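Phospholipase C beta (Meleagris gallopavo, PDB 1JAD) is represented here by its C-terminal region, a largely helical fragment in which long antiparallel helices form an elongated coiled-coil dimer. Local coordinates at residues 11-16 / 189-193; 121-125 / 197-201; 55-59 / 82-87; 106-110 / 212-216; 141-145 / 175-179. All coordinates share one frame; numbering follows the deposited sequence.

Contact 1 (11-16 / 189-193). With SO4 (sulfate ion), chain C.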
# COMPACT_ATOMS: atom_id res chain seq x y z
N THR A 11 15.54 24.63 -8.54
CA THR A 11 15.26 23.55 -7.59
C THR A 11 13.75 23.36 -7.45
O THR A 11 13.28 22.93 -6.39
CB THR A 11 15.80 23.86 -6.17
OG1 THR A 11 15.05 24.93 -5.58
CG2 THR A 11 17.26 24.25 -6.24
N GLN A 12 13.00 23.66 -8.50
CA GLN A 12 11.55 23.53 -8.42
C GLN A 12 11.05 22.10 -8.64
O GLN A 12 11.39 21.44 -9.62
CB GLN A 12 10.88 24.50 -9.40
CG GLN A 12 9.36 24.43 -9.38
CD GLN A 12 8.72 25.67 -9.98
OE1 GLN A 12 9.07 26.10 -11.08
NE2 GLN A 12 7.77 26.26 -9.25
N LEU A 13 10.23 21.64 -7.70
CA LEU A 13 9.67 20.30 -7.74
C LEU A 13 8.14 20.31 -7.65
O LEU A 13 7.55 21.27 -7.15
CB LEU A 13 10.26 19.48 -6.58
CG LEU A 13 11.78 19.34 -6.55
CD1 LEU A 13 12.21 18.62 -5.28
CD2 LEU A 13 12.26 18.59 -7.80
N PRO A 14 7.49 19.25 -8.15
CA PRO A 14 6.02 19.13 -8.13
C PRO A 14 5.51 19.01 -6.71
O PRO A 14 5.78 18.02 -6.01
CB PRO A 14 5.78 17.84 -8.93
CG PRO A 14 7.00 17.78 -9.84
CD PRO A 14 8.06 18.07 -8.81
N GLU A 15 4.76 20.02 -6.27
CA GLU A 15 4.21 20.01 -4.92
C GLU A 15 3.37 18.75 -4.63
O GLU A 15 2.47 18.40 -5.38
CB GLU A 15 3.41 21.30 -4.67
CG GLU A 15 2.51 21.79 -5.81
CD GLU A 15 3.25 22.48 -6.96
OE1 GLU A 15 2.57 23.00 -7.86
OE2 GLU A 15 4.51 22.50 -6.97
N PRO A 16 3.66 18.08 -3.50
CA PRO A 16 2.99 16.86 -3.04
C PRO A 16 1.47 16.87 -3.08
O PRO A 16 0.83 17.70 -2.44
CB PRO A 16 3.53 16.71 -1.62
CG PRO A 16 4.95 17.19 -1.79
CD PRO A 16 4.66 18.49 -2.50
N LYS A 189 16.04 18.72 -0.89
CA LYS A 189 14.68 19.21 -1.10
C LYS A 189 13.81 18.06 -1.65
O LYS A 189 12.69 17.84 -1.18
CB LYS A 189 14.70 20.39 -2.07
CG LYS A 189 13.35 21.04 -2.32
CD LYS A 189 13.49 22.23 -3.28
CE LYS A 189 12.15 22.92 -3.49
NZ LYS A 189 12.23 24.04 -4.47
N THR A 190 14.32 17.32 -2.63
CA THR A 190 13.55 16.19 -3.17
C THR A 190 13.19 15.24 -2.02
O THR A 190 12.09 14.70 -1.97
CB THR A 190 14.33 15.42 -4.25
OG1 THR A 190 14.67 16.32 -5.32
CG2 THR A 190 13.50 14.28 -4.80
N ALA A 191 14.09 15.06 -1.07
CA ALA A 191 13.79 14.21 0.06
C ALA A 191 12.62 14.79 0.87
O ALA A 191 11.75 14.05 1.36
CB ALA A 191 15.00 14.05 0.93
N ARG A 192 12.59 16.11 1.03
CA ARG A 192 11.50 16.72 1.79
C ARG A 192 10.19 16.56 1.03
O ARG A 192 9.17 16.21 1.62
CB ARG A 192 11.78 18.21 2.08
CG ARG A 192 10.59 18.99 2.66
CD ARG A 192 11.01 20.30 3.35
NE ARG A 192 11.82 21.15 2.48
CZ ARG A 192 11.31 21.97 1.58
NH1 ARG A 192 9.99 22.05 1.45
NH2 ARG A 192 12.11 22.68 0.78
N TYR A 193 10.20 16.81 -0.28
CA TYR A 193 8.98 16.65 -1.06
C TYR A 193 8.48 15.20 -1.10
O TYR A 193 7.27 14.95 -1.09
CB TYR A 193 9.19 17.15 -2.49
CG TYR A 193 8.97 18.65 -2.66
CD1 TYR A 193 9.65 19.58 -1.86
CD2 TYR A 193 8.07 19.14 -3.62
CE1 TYR A 193 9.46 20.95 -2.01
CE2 TYR A 193 7.87 20.50 -3.78
CZ TYR A 193 8.56 21.40 -2.98
OH TYR A 193 8.38 22.75 -3.16
S SO4 C . 10.11 25.40 -1.06
O1 SO4 C . 10.93 26.14 -0.07
O2 SO4 C . 8.81 26.10 -1.26
O3 SO4 C . 9.84 24.05 -0.55
O4 SO4 C . 10.83 25.33 -2.35
O HOH W 1 9.61 23.62 -5.49
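Leu-13 and Pro-16 bring an extended N-terminal segment onto Tyr-193, on a face of helix 161-245, the last long helix of this antiparallel coiled-coil fold. The packing part centres on the tyrosine ring. Leu-13 CB sits over one face, 4.1 Å from the centroid and 28° off the normal, a CH-pi contact, while Pro-14 O lies at the ring edge. Pro-16 CD reaches Tyr-193 CD2 at 3.6 Å, the two side chains crossing at about a right angle. The CD1 branch of Leu-13 meets Thr-190, whose hydroxyl is engaged by Ser-132 and Leu-186. Leu-13 also leans on Ser-131 and Asn-135, so the segment covers a groove between helices 75-155 and 161-245.

The polar part centres on Lys-189. Its chain is stretched out, with CG anti to the backbone N (chi1 -177°), and this full reach carries NZ to the loop. NZ donates to Thr-11 O and, less closely, to Thr-11 OG1 at 3.2 Å; that hydroxyl also pairs with the backbone O of Met-7. A water accepts from both Leu-13 N and Lys-189 NZ and hydrogen-bonds to Tyr-193 OH, joining loop and helix.

A sulfate ion, probably from the crystallisation liquor, lies beside this cluster. Its O4 takes a weak bond from Lys-189 NZ. The Arg-192 guanidinium turns its edge to the ion, and both terminal nitrogens donate to one oxygen: NH1 to sulfate O3 at 2.8 Å and NH2 to the same O3 at 3.0 Å.

Contact 2 (121-125 / 197-201)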
# COMPACT_ATOMS: atom_id res chain seq x y z
N GLN A 121 -0.40 6.90 -6.99
CA GLN A 121 0.66 7.20 -6.05
C GLN A 121 2.04 6.80 -6.57
O GLN A 121 3.05 7.46 -6.26
CB GLN A 121 0.35 6.53 -4.71
CG GLN A 121 -0.97 7.01 -4.14
CD GLN A 121 -1.34 6.35 -2.84
OE1 GLN A 121 -2.33 6.71 -2.20
NE2 GLN A 121 -0.55 5.36 -2.43
N ILE A 122 2.08 5.73 -7.36
CA ILE A 122 3.34 5.30 -7.94
C ILE A 122 3.75 6.31 -9.01
O ILE A 122 4.92 6.69 -9.11
CB ILE A 122 3.23 3.90 -8.58
CG1 ILE A 122 3.17 2.83 -7.49
CG2 ILE A 122 4.41 3.65 -9.52
CD1 ILE A 122 4.44 2.75 -6.64
N ALA A 123 2.77 6.77 -9.78
CA ALA A 123 3.03 7.73 -10.84
C ALA A 123 3.49 9.06 -10.26
O ALA A 123 4.31 9.74 -10.85
CB ALA A 123 1.79 7.93 -11.68
N GLU A 124 2.94 9.43 -9.11
CA GLU A 124 3.31 10.68 -8.46
C GLU A 124 4.77 10.57 -8.05
O GLU A 124 5.58 11.41 -8.44
CB GLU A 124 2.43 10.92 -7.24
CG GLU A 124 0.97 10.82 -7.59
CD GLU A 124 0.08 10.70 -6.39
OE1 GLU A 124 0.54 10.15 -5.36
OE2 GLU A 124 -1.10 11.12 -6.48
N LEU A 125 5.10 9.54 -7.29
CA LEU A 125 6.47 9.33 -6.83
C LEU A 125 7.40 9.29 -8.01
O LEU A 125 8.54 9.74 -7.92
CB LEU A 125 6.61 8.01 -6.06
CG LEU A 125 5.90 7.84 -4.71
CD1 LEU A 125 6.14 6.43 -4.21
CD2 LEU A 125 6.43 8.86 -3.71
N LEU A 197 4.95 13.75 0.48
CA LEU A 197 4.12 13.05 -0.48
C LEU A 197 3.70 11.67 0.04
O LEU A 197 2.52 11.30 -0.02
CB LEU A 197 4.89 12.91 -1.80
CG LEU A 197 4.16 12.32 -3.01
CD1 LEU A 197 5.00 12.48 -4.27
CD2 LEU A 197 3.88 10.86 -2.76
N GLU A 198 4.65 10.91 0.54
CA GLU A 198 4.35 9.58 1.04
C GLU A 198 3.43 9.72 2.24
O GLU A 198 2.62 8.85 2.54
CB GLU A 198 5.64 8.85 1.44
CG GLU A 198 6.67 8.86 0.35
CD GLU A 198 7.89 8.03 0.69
OE1 GLU A 198 8.44 8.21 1.79
OE2 GLU A 198 8.30 7.20 -0.16
N GLU A 199 3.56 10.85 2.91
CA GLU A 199 2.75 11.12 4.09
C GLU A 199 1.27 11.26 3.73
O GLU A 199 0.41 10.73 4.41
CB GLU A 199 3.27 12.39 4.75
CG GLU A 199 2.74 12.63 6.14
CD GLU A 199 3.33 13.89 6.73
OE1 GLU A 199 2.97 15.00 6.27
OE2 GLU A 199 4.18 13.77 7.64
N LYS A 200 0.98 11.98 2.65
CA LYS A 200 -0.40 12.16 2.23
C LYS A 200 -0.98 10.81 1.85
O LYS A 200 -2.05 10.43 2.32
CB LYS A 200 -0.47 13.11 1.03
CG LYS A 200 -0.24 14.57 1.38
CD LYS A 200 -0.28 15.43 0.14
CE LYS A 200 -0.20 16.90 0.49
NZ LYS A 200 -1.39 17.30 1.29
N GLN A 201 -0.25 10.08 1.02
CA GLN A 201 -0.67 8.75 0.60
C GLN A 201 -1.04 7.90 1.81
O GLN A 201 -2.06 7.19 1.79
CB GLN A 201 0.44 8.13 -0.23
CG GLN A 201 0.64 8.93 -1.50
CD GLN A 201 1.90 8.60 -2.27
OE1 GLN A 201 2.06 9.01 -3.42
NE2 GLN A 201 2.83 7.90 -1.62
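This is side-by-side packing of two antiparallel helices of the coiled coil, Gln-121, Glu-124 and Leu-125 on helix 75-155 facing Leu-197, Glu-198 and Gln-201 on helix 161-245. The short axes stand 11.0 Å apart and run antiparallel at 172°; Gln-121 is in register with Gln-201 and Leu-125 with Leu-197.

At the first level the two glutamines slide past one another in opposite directions with their amide planes stacked, 16° apart. The overlap is offset along the chains: Gln-121 CD lies 3.5 Å from Gln-201 CG, so the flat end of one residue rests against the aliphatic stem of the other. Both stems are extended, with CG anti to the carbonyl carbon (chi1 -59° in Gln-121), which lays them alongside each other. The carboxylate of Glu-124 is nearly coplanar with the Gln-201 amide, and its OE1 is hydrogen-bonded to Thr-18 of the N-terminal loop. That loop also brings Pro-16 against Leu-197, adding a third element to the groove.

One turn further along helix 75-155 the contact becomes apolar. Glu-198 offers its CG methylene to the same leucine branch that Leu-197 touches, and the closest approach there is Leu-125 CD2 to Leu-197 CD2, 3.4 Å.

Contact 3 (55-59 / 82-87)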
# COMPACT_ATOMS: atom_id res chain seq x y z
N LEU A 55 -41.47 -21.51 2.11
CA LEU A 55 -41.64 -22.08 3.45
C LEU A 55 -43.12 -22.04 3.86
O LEU A 55 -43.58 -22.91 4.60
CB LEU A 55 -40.80 -21.30 4.47
CG LEU A 55 -40.85 -21.74 5.94
CD1 LEU A 55 -40.40 -23.20 6.06
CD2 LEU A 55 -39.95 -20.85 6.78
N LEU A 56 -43.85 -21.04 3.38
CA LEU A 56 -45.26 -20.94 3.70
C LEU A 56 -46.02 -21.97 2.88
O LEU A 56 -46.95 -22.61 3.37
CB LEU A 56 -45.79 -19.53 3.41
CG LEU A 56 -45.13 -18.39 4.19
CD1 LEU A 56 -45.82 -17.09 3.87
CD2 LEU A 56 -45.23 -18.66 5.68
N GLN A 57 -45.62 -22.15 1.63
CA GLN A 57 -46.25 -23.13 0.76
C GLN A 57 -46.23 -24.49 1.45
O GLN A 57 -47.22 -25.20 1.47
CB GLN A 57 -45.50 -23.21 -0.58
CG GLN A 57 -45.93 -24.37 -1.49
CD GLN A 57 -47.42 -24.38 -1.82
OE1 GLN A 57 -48.26 -24.59 -0.95
NE2 GLN A 57 -47.74 -24.16 -3.10
N LYS A 58 -45.08 -24.83 2.03
CA LYS A 58 -44.90 -26.08 2.74
C LYS A 58 -45.93 -26.24 3.85
O LYS A 58 -46.46 -27.33 4.07
CB LYS A 58 -43.49 -26.14 3.33
CG LYS A 58 -43.21 -27.36 4.20
CD LYS A 58 -41.86 -27.22 4.88
CE LYS A 58 -41.63 -28.32 5.90
NZ LYS A 58 -40.37 -28.13 6.68
N TYR A 59 -46.22 -25.15 4.56
CA TYR A 59 -47.21 -25.20 5.62
C TYR A 59 -48.64 -25.07 5.14
O TYR A 59 -49.57 -25.01 5.93
CB TYR A 59 -46.93 -24.14 6.69
CG TYR A 59 -45.86 -24.57 7.65
CD1 TYR A 59 -44.54 -24.76 7.23
CD2 TYR A 59 -46.18 -24.88 8.97
CE1 TYR A 59 -43.57 -25.24 8.10
CE2 TYR A 59 -45.22 -25.36 9.85
CZ TYR A 59 -43.92 -25.55 9.41
OH TYR A 59 -42.97 -26.07 10.27
N ARG A 82 -44.30 -24.26 15.18
CA ARG A 82 -43.22 -24.84 14.39
C ARG A 82 -42.90 -23.95 13.19
O ARG A 82 -41.75 -23.84 12.77
CB ARG A 82 -43.62 -26.23 13.93
CG ARG A 82 -42.54 -27.03 13.23
CD ARG A 82 -43.07 -28.42 12.95
NE ARG A 82 -43.63 -29.00 14.17
CZ ARG A 82 -44.27 -30.17 14.23
NH1 ARG A 82 -44.44 -30.89 13.12
NH2 ARG A 82 -44.75 -30.60 15.39
N LEU A 83 -43.95 -23.34 12.64
CA LEU A 83 -43.84 -22.44 11.49
C LEU A 83 -43.07 -21.20 11.93
O LEU A 83 -42.14 -20.76 11.26
CB LEU A 83 -45.23 -22.04 11.01
CG LEU A 83 -45.29 -20.99 9.90
CD1 LEU A 83 -44.59 -21.50 8.66
CD2 LEU A 83 -46.75 -20.68 9.60
N GLU A 84 -43.49 -20.65 13.06
CA GLU A 84 -42.88 -19.46 13.62
C GLU A 84 -41.38 -19.61 13.82
O GLU A 84 -40.62 -18.69 13.53
CB GLU A 84 -43.55 -19.11 14.95
CG GLU A 84 -44.98 -18.62 14.79
CD GLU A 84 -45.64 -18.22 16.10
OE1 GLU A 84 -45.07 -17.38 16.83
OE2 GLU A 84 -46.74 -18.73 16.39
N MSE A 85 -40.95 -20.78 14.29
CA MSE A 85 -39.54 -21.02 14.54
C MSE A 85 -38.73 -21.21 13.26
O MSE A 85 -37.55 -20.87 13.21
CB MSE A 85 -39.36 -22.21 15.48
CG MSE A 85 -37.97 -22.27 16.13
SE MSE A 85 -37.51 -20.74 17.08
CE MSE A 85 -38.94 -20.61 18.25
N GLU A 86 -39.34 -21.77 12.21
CA GLU A 86 -38.62 -21.95 10.96
C GLU A 86 -38.48 -20.61 10.25
O GLU A 86 -37.57 -20.41 9.45
CB GLU A 86 -39.32 -22.96 10.06
CG GLU A 86 -39.09 -24.40 10.46
CD GLU A 86 -39.71 -25.38 9.49
OE1 GLU A 86 -39.45 -25.27 8.27
OE2 GLU A 86 -40.46 -26.28 9.95
N LEU A 87 -39.40 -19.70 10.53
CA LEU A 87 -39.33 -18.37 9.95
C LEU A 87 -38.27 -17.61 10.74
O LEU A 87 -37.44 -16.92 10.15
CB LEU A 87 -40.68 -17.65 10.05
CG LEU A 87 -41.76 -18.15 9.08
CD1 LEU A 87 -43.07 -17.42 9.37
CD2 LEU A 87 -41.32 -17.93 7.63
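Tyr-59 and Glu-86 join the polar side of an antiparallel helix pair, a helical hairpin in which helix 28-64 doubles back on the start of helix 75-155. The axes of the short segments lie 11.0 Å apart at 166°.

The carboxylate of Glu-86 serves two donors from the facing helix. Tyr-59 OH donates to Glu-86 OE2 at 2.5 Å; OE2 lies at the edge of the ring, yet the hydroxyl meets it from above the carboxylate plane, 55° out. Lys-58 NZ approaches the other oxygen, OE1, in a salt bridge whose hydrogen bond is weak at 3.4 Å. The extended lysine, with CG anti to the backbone N, crosses Glu-86 at about a right angle. The short hydroxyl bond, aided by the weaker lysine one, would limit the turn of the carboxylate, and the lysine charge probably favours its ionised form. Among the backbone acceptors, Leu-56 O is hydrogen-bonded to Ser-60 OG and weakly to Tyr-241 OH.

Apolar groups fill in around these bonds. Leu-83 CD1 stands over one face of the Tyr-59 ring, 3.6 Å from its centroid and 16° off the normal, in a CH-pi contact. Helix 161-245 also packs here, with Tyr-241 on Leu-83 and Met-237 and Val-238 on Leu-87. One turn away from Tyr-59 along helix 28-64, Leu-55 CD2 and Leu-87 CD2 close to 3.3 Å.

Contact 4 (106-110 / 212-216)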
# COMPACT_ATOMS: atom_id res chain seq x y z
N ALA A 106 -17.48 -4.35 1.68
CA ALA A 106 -16.56 -3.39 2.29
C ALA A 106 -15.11 -3.79 1.96
O ALA A 106 -14.29 -2.95 1.58
CB ALA A 106 -16.78 -3.34 3.81
N THR A 107 -14.80 -5.07 2.08
CA THR A 107 -13.46 -5.53 1.76
C THR A 107 -13.17 -5.42 0.25
O THR A 107 -12.01 -5.34 -0.16
CB THR A 107 -13.25 -7.00 2.24
OG1 THR A 107 -13.29 -7.05 3.67
CG2 THR A 107 -11.92 -7.56 1.75
N GLU A 108 -14.21 -5.40 -0.56
CA GLU A 108 -14.03 -5.31 -2.01
C GLU A 108 -13.74 -3.89 -2.45
O GLU A 108 -12.97 -3.67 -3.37
CB GLU A 108 -15.28 -5.82 -2.75
CG GLU A 108 -15.63 -7.28 -2.47
CD GLU A 108 -16.93 -7.71 -3.14
OE1 GLU A 108 -17.98 -7.10 -2.86
OE2 GLU A 108 -16.90 -8.67 -3.95
N GLN A 109 -14.38 -2.92 -1.80
CA GLN A 109 -14.18 -1.52 -2.16
C GLN A 109 -12.75 -1.12 -1.78
O GLN A 109 -12.04 -0.48 -2.56
CB GLN A 109 -15.21 -0.64 -1.44
CG GLN A 109 -16.64 -1.06 -1.71
CD GLN A 109 -17.68 -0.14 -1.09
OE1 GLN A 109 -18.88 -0.46 -1.09
NE2 GLN A 109 -17.24 1.00 -0.58
N THR A 110 -12.32 -1.50 -0.58
CA THR A 110 -10.97 -1.18 -0.14
C THR A 110 -9.97 -1.72 -1.14
O THR A 110 -9.09 -0.99 -1.60
CB THR A 110 -10.68 -1.76 1.26
OG1 THR A 110 -11.46 -1.06 2.23
CG2 THR A 110 -9.20 -1.63 1.61
N GLU A 212 -14.05 1.80 5.20
CA GLU A 212 -14.42 0.40 5.33
C GLU A 212 -14.91 0.13 6.75
O GLU A 212 -15.91 -0.56 6.95
CB GLU A 212 -13.23 -0.50 5.04
CG GLU A 212 -13.52 -1.97 5.26
CD GLU A 212 -12.26 -2.81 5.15
OE1 GLU A 212 -11.62 -2.79 4.09
OE2 GLU A 212 -11.91 -3.50 6.13
N GLY A 213 -14.20 0.69 7.72
CA GLY A 213 -14.58 0.51 9.11
C GLY A 213 -16.02 0.93 9.36
O GLY A 213 -16.77 0.25 10.07
N GLN A 214 -16.42 2.04 8.76
CA GLN A 214 -17.77 2.52 8.96
C GLN A 214 -18.80 1.66 8.23
O GLN A 214 -19.88 1.41 8.76
CB GLN A 214 -17.85 3.99 8.56
CG GLN A 214 -17.05 4.88 9.52
CD GLN A 214 -16.85 6.30 9.02
OE1 GLN A 214 -16.25 7.14 9.70
NE2 GLN A 214 -17.35 6.58 7.81
N LEU A 215 -18.45 1.20 7.03
CA LEU A 215 -19.37 0.34 6.29
C LEU A 215 -19.63 -0.91 7.13
O LEU A 215 -20.78 -1.20 7.47
CB LEU A 215 -18.78 -0.06 4.94
CG LEU A 215 -18.89 0.95 3.80
CD1 LEU A 215 -18.17 0.43 2.56
CD2 LEU A 215 -20.37 1.19 3.48
N GLN A 216 -18.56 -1.62 7.48
CA GLN A 216 -18.69 -2.83 8.28
C GLN A 216 -19.52 -2.57 9.53
O GLN A 216 -20.42 -3.34 9.88
CB GLN A 216 -17.29 -3.35 8.63
CG GLN A 216 -16.46 -3.57 7.38
CD GLN A 216 -15.15 -4.30 7.63
OE1 GLN A 216 -14.34 -3.88 8.46
NE2 GLN A 216 -14.94 -5.39 6.90
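Glu-212 reaches across to Thr-110 and Ala-106 in the antiparallel coiled coil of helices 161-245 and 75-155, their short axes 9.5 Å apart and 165° from parallel. Its course is extended, CG lying anti to the backbone N (chi1 175°), which carries the chain out across the facing helix, at about a right angle to the Thr-110 side chain. CB is the first atom to touch, 3.4 Å from Thr-110 OG1. CG then comes within 3.8 Å of Ala-106 CB, the small residue whose CA is nearest that of Glu-212 in this contact. CD, the carboxylate carbon, lies 3.5 Å from Thr-110 OG1, and its two oxygens have different partners. OE1 accepts the hydroxyl proton of Thr-110 at a Thr-110 OG1 to Glu-212 OE1 distance of 2.5 Å, on its anti side and 18° out of the carboxylate plane. OE2 is hydrogen-bonded to Gln-194 NE2 of the second subunit, so one acid links three helices.

Beside it, Ala-106 CB makes carbon contacts with Leu-215 CB at 4.0 Å and Gln-216 CG at 3.6 Å.

Among its neighbours, the pair is flanked by helix 28-64, where Phe-30, Leu-34 and Gln-37 meet Gln-109, and by the second subunit, whose Lys-129 is hydrogen-bonded to Thr-107 OG1 and whose Gln-194 packs on Gln-216.

Contact 5 (141-145 / 175-179)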
# COMPACT_ATOMS: atom_id res chain seq x y z
N LYS A 141 24.16 21.52 -16.75
CA LYS A 141 24.34 22.16 -18.04
C LYS A 141 24.62 23.65 -17.88
O LYS A 141 25.53 24.19 -18.51
CB LYS A 141 23.11 21.97 -18.93
CG LYS A 141 22.89 20.53 -19.40
CD LYS A 141 21.69 20.47 -20.34
CE LYS A 141 21.41 19.04 -20.81
NZ LYS A 141 20.23 18.97 -21.73
N LYS A 142 23.83 24.33 -17.04
CA LYS A 142 24.03 25.75 -16.80
C LYS A 142 25.37 25.99 -16.13
O LYS A 142 26.18 26.77 -16.59
CB LYS A 142 22.94 26.33 -15.90
CG LYS A 142 21.55 26.37 -16.50
CD LYS A 142 20.56 27.02 -15.53
CE LYS A 142 19.15 27.06 -16.10
NZ LYS A 142 18.60 25.69 -16.37
N LEU A 143 25.61 25.29 -15.04
CA LEU A 143 26.85 25.47 -14.30
C LEU A 143 28.08 25.33 -15.17
O LEU A 143 29.02 26.12 -15.06
CB LEU A 143 26.92 24.49 -13.14
CG LEU A 143 26.06 24.82 -11.93
CD1 LEU A 143 26.29 23.76 -10.85
CD2 LEU A 143 26.45 26.19 -11.40
N GLU A 144 28.06 24.34 -16.05
CA GLU A 144 29.20 24.08 -16.90
C GLU A 144 29.27 25.10 -18.03
O GLU A 144 30.36 25.40 -18.56
CB GLU A 144 29.12 22.65 -17.40
CG GLU A 144 30.47 22.05 -17.70
CD GLU A 144 30.96 22.50 -19.03
OE1 GLU A 144 32.18 22.38 -19.30
OE2 GLU A 144 30.09 22.95 -19.81
N ALA A 145 28.12 25.66 -18.39
CA ALA A 145 28.06 26.69 -19.43
C ALA A 145 28.70 27.94 -18.86
O ALA A 145 29.46 28.62 -19.55
CB ALA A 145 26.62 26.97 -19.80
N HIS A 175 33.24 25.39 -10.16
CA HIS A 175 32.30 24.56 -10.90
C HIS A 175 32.04 23.20 -10.28
O HIS A 175 30.91 22.87 -9.93
CB HIS A 175 32.80 24.37 -12.33
CG HIS A 175 32.00 23.36 -13.11
ND1 HIS A 175 30.67 23.55 -13.43
CD2 HIS A 175 32.34 22.13 -13.58
CE1 HIS A 175 30.23 22.48 -14.07
NE2 HIS A 175 31.21 21.61 -14.18
N ILE A 176 33.10 22.40 -10.18
CA ILE A 176 32.98 21.07 -9.61
C ILE A 176 32.27 21.11 -8.27
O ILE A 176 31.30 20.38 -8.06
CB ILE A 176 34.36 20.42 -9.43
CG1 ILE A 176 35.02 20.23 -10.80
CG2 ILE A 176 34.23 19.08 -8.75
CD1 ILE A 176 36.38 19.54 -10.78
N GLN A 177 32.73 21.95 -7.35
CA GLN A 177 32.11 22.01 -6.03
C GLN A 177 30.69 22.53 -6.09
O GLN A 177 29.81 22.06 -5.38
CB GLN A 177 32.93 22.85 -5.07
CG GLN A 177 34.35 22.35 -4.90
CD GLN A 177 34.93 22.75 -3.57
OE1 GLN A 177 36.12 22.54 -3.31
NE2 GLN A 177 34.08 23.30 -2.70
N GLU A 178 30.46 23.51 -6.95
CA GLU A 178 29.12 24.04 -7.03
C GLU A 178 28.13 22.98 -7.56
O GLU A 178 26.96 23.00 -7.13
CB GLU A 178 29.09 25.30 -7.89
CG GLU A 178 27.76 26.01 -7.85
CD GLU A 178 27.79 27.36 -8.53
OE1 GLU A 178 26.74 28.04 -8.55
OE2 GLU A 178 28.86 27.74 -9.05
N VAL A 179 28.56 22.07 -8.45
CA VAL A 179 27.61 21.05 -8.93
C VAL A 179 27.33 20.06 -7.81
O VAL A 179 26.19 19.67 -7.59
CB VAL A 179 28.11 20.22 -10.19
CG1 VAL A 179 28.61 21.14 -11.28
CG2 VAL A 179 29.17 19.20 -9.78
O HOH W 2 30.46 26.81 -12.59
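Leu-143 fits against Glu-178 and Val-179 near the turn of a long antiparallel helical hairpin, helix 75-155 returning as helix 161-245. Over these short segments the axes are 9.9 Å apart at 163°.

Van der Waals packing comes from the two leucine branches, which divide between neighbouring partners. CD1 meets the valine in an apolar contact, at 3.5 Å from Val-179 CG1. CD2 lies by the carboxylate end of Glu-178, at 3.4 Å from Glu-178 CD, while CG of that glutamate touches both methyls. Leu-143 CG is anti to its carbonyl carbon (chi1 -76°), placing the fork between these two residues.

The imidazole of His-175 lies against the backbone and stem of Glu-144, ring and carboxylate planes standing 84° apart. His-175 CE1 is 3.4 Å from Glu-144 CA, and NE2 is 3.6 Å from Glu-144 CG. The acid itself turns elsewhere: its OE1 forms a salt bridge with Arg-147 and a weak hydrogen bond to His-89 of the second subunit. That subunit also packs Glu-92 on His-175 and Tyr-223 on Val-179.

A water also bridges the polar groups. This single molecule at the imidazole edge bonds weakly with His-175 ND1 and donates to Leu-143 O at 2.9 Å.

In the fold
From the N terminus, segment 11-16 meets helix 161-245 in contact 1, which closes a loop of 172 intervening residues. Within that span, contact 3 folds helix 28-64 onto the start of helix 75-155, and contact 5 joins helices 75-155 and 161-245 near their connecting turn. Contacts 4, 2 and 5 form successively shorter loops, each enclosing the next, along this same helix pair. Contact 1 crosses contacts 2 and 4, and it touches contact 2 through Pro-16, packed on Leu-197 and Lys-200. Contacts 3 and 5 lie on opposite sides of the chain's centre, their centres about 88 Å apart, while contact 4 sits near the middle.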